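Local coordinates for penicillin-binding protein PbpB (Mycobacterium tuberculosis, PDB 6KGW) that cross-links peptidoglycan strands built from lipid intermediates through its penicillin-sensitive transpeptidase domain during cell wall synthesis, at residues V194-N199 against P409-A414. Numbering follows the deposited sequence.
Sequences VLTLDN and PRIIKA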
# COMPACT_ATOMS: atom_id res chain seq x y z
N VAL A 194 -2.40 -10.56 -18.87
CA VAL A 194 -2.88 -9.18 -18.74
C VAL A 194 -2.84 -8.79 -17.27
O VAL A 194 -3.55 -9.36 -16.44
CB VAL A 194 -4.31 -9.03 -19.31
CG1 VAL A 194 -4.69 -7.57 -19.42
CG2 VAL A 194 -4.43 -9.73 -20.66
N LEU A 195 -2.02 -7.81 -16.94
CA LEU A 195 -1.96 -7.33 -15.57
C LEU A 195 -3.02 -6.27 -15.30
O LEU A 195 -3.55 -5.61 -16.21
CB LEU A 195 -0.58 -6.76 -15.28
CG LEU A 195 0.57 -7.71 -15.61
CD1 LEU A 195 1.87 -6.98 -15.33
CD2 LEU A 195 0.49 -9.01 -14.81
N THR A 196 -3.34 -6.09 -14.02
CA THR A 196 -4.20 -4.98 -13.64
C THR A 196 -3.48 -3.64 -13.71
O THR A 196 -4.14 -2.60 -13.66
CB THR A 196 -4.75 -5.15 -12.23
OG1 THR A 196 -3.66 -5.18 -11.29
CG2 THR A 196 -5.57 -6.43 -12.15
N LEU A 197 -2.15 -3.64 -13.81
CA LEU A 197 -1.39 -2.40 -13.89
C LEU A 197 -1.88 -1.50 -15.03
O LEU A 197 -2.22 -1.98 -16.12
CB LEU A 197 0.09 -2.70 -14.08
CG LEU A 197 0.85 -3.42 -12.99
CD1 LEU A 197 2.27 -3.67 -13.48
CD2 LEU A 197 0.83 -2.60 -11.70
N ASP A 198 -1.91 -0.20 -14.77
CA ASP A 198 -2.07 0.82 -15.81
C ASP A 198 -0.70 1.46 -16.01
O ASP A 198 -0.20 2.15 -15.12
CB ASP A 198 -3.12 1.85 -15.38
CG ASP A 198 -3.30 2.97 -16.40
OD1 ASP A 198 -2.32 3.47 -16.98
OD2 ASP A 198 -4.47 3.36 -16.62
N ASN A 199 -0.12 1.26 -17.20
CA ASN A 199 1.24 1.71 -17.48
C ASN A 199 1.43 3.20 -17.23
O ASN A 199 2.44 3.61 -16.65
CB ASN A 199 1.62 1.36 -18.91
CG ASN A 199 2.20 -0.01 -19.01
OD1 ASN A 199 2.34 -0.71 -18.01
ND2 ASN A 199 2.56 -0.42 -20.23
N PRO A 409 -6.42 -7.60 -2.91
CA PRO A 409 -5.83 -7.07 -4.14
C PRO A 409 -5.35 -8.18 -5.06
O PRO A 409 -4.99 -9.28 -4.62
CB PRO A 409 -4.67 -6.21 -3.64
CG PRO A 409 -4.38 -6.76 -2.25
CD PRO A 409 -5.68 -7.19 -1.71
N ARG A 410 -5.34 -7.88 -6.35
CA ARG A 410 -4.99 -8.79 -7.42
C ARG A 410 -4.23 -8.01 -8.48
O ARG A 410 -4.59 -6.86 -8.78
CB ARG A 410 -6.28 -9.41 -8.02
CG ARG A 410 -6.51 -10.90 -7.77
CD ARG A 410 -6.20 -11.28 -6.38
NE ARG A 410 -6.72 -12.57 -5.98
CZ ARG A 410 -6.81 -12.97 -4.72
NH1 ARG A 410 -6.39 -12.17 -3.74
NH2 ARG A 410 -7.32 -14.15 -4.42
N ILE A 411 -3.19 -8.61 -9.04
CA ILE A 411 -2.45 -7.99 -10.13
C ILE A 411 -2.67 -8.69 -11.46
O ILE A 411 -2.40 -8.09 -12.52
CB ILE A 411 -0.93 -7.90 -9.84
CG1 ILE A 411 -0.28 -6.85 -10.76
CG2 ILE A 411 -0.24 -9.26 -10.04
CD1 ILE A 411 0.93 -6.17 -10.17
N ILE A 412 -3.11 -9.95 -11.45
CA ILE A 412 -3.37 -10.65 -12.70
C ILE A 412 -4.83 -10.44 -13.06
O ILE A 412 -5.73 -10.78 -12.29
CB ILE A 412 -3.00 -12.14 -12.59
CG1 ILE A 412 -1.51 -12.25 -12.26
CG2 ILE A 412 -3.19 -12.80 -13.93
CD1 ILE A 412 -1.06 -13.63 -11.83
N LYS A 413 -5.05 -9.82 -14.21
CA LYS A 413 -6.37 -9.41 -14.65
C LYS A 413 -7.06 -10.49 -15.48
O LYS A 413 -8.23 -10.79 -15.26
CB LYS A 413 -6.25 -8.11 -15.45
CG LYS A 413 -7.51 -7.61 -16.08
CD LYS A 413 -8.41 -6.92 -15.08
CE LYS A 413 -9.35 -5.92 -15.77
NZ LYS A 413 -10.51 -5.59 -14.89
N ALA A 414 -6.32 -11.10 -16.40
CA ALA A 414 -6.85 -12.08 -17.35
C ALA A 414 -5.67 -12.70 -18.08
O ALA A 414 -4.53 -12.22 -18.00
CB ALA A 414 -7.83 -11.44 -18.33
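V194 and A414 form an antiparallel hydrogen-bonded pair in which V194 O takes two donors. K413 N reaches V194 O at 2.7 Å, nearly in line with the carbonyl, while A414 N makes a longer bond of 3.3 Å to V194 O, in the carbonyl plane on a lone pair. V194 N returns a bond to A414 O at 2.8 Å, and the two CB atoms pack on the same face. The next pair, L195 with I412, is non-hydrogen-bonded and shifted by one residue, leaving K413 as the extra one. It turns CB in against V194 O (3.1 Å), and CD passes T196 CG2 before the bent chain carries NZ to a salt bridge with E232.

Beyond the bulge, T196 N donates to I411 O (2.7 Å) from above the carbonyl plane, and L195 CA adds a CH···O contact to the same oxygen. With chi1 at 62°, T196 OG1 lies 3.2 Å from R410 O, but its hydrogen bond goes to V233 O. I411 CG1 extends anti to the backbone N, bringing CD1 within 3.9 Å of L197 CD2, where the two chains meet at a slant.

R24 fixes the T196 carbonyl, and V22 pairs with L195 on the neighbouring strand. K413 and A414 both face V194, a classic beta bulge in the antiparallel pairing of strands 192-195 and 412-416, within a mixed sheet.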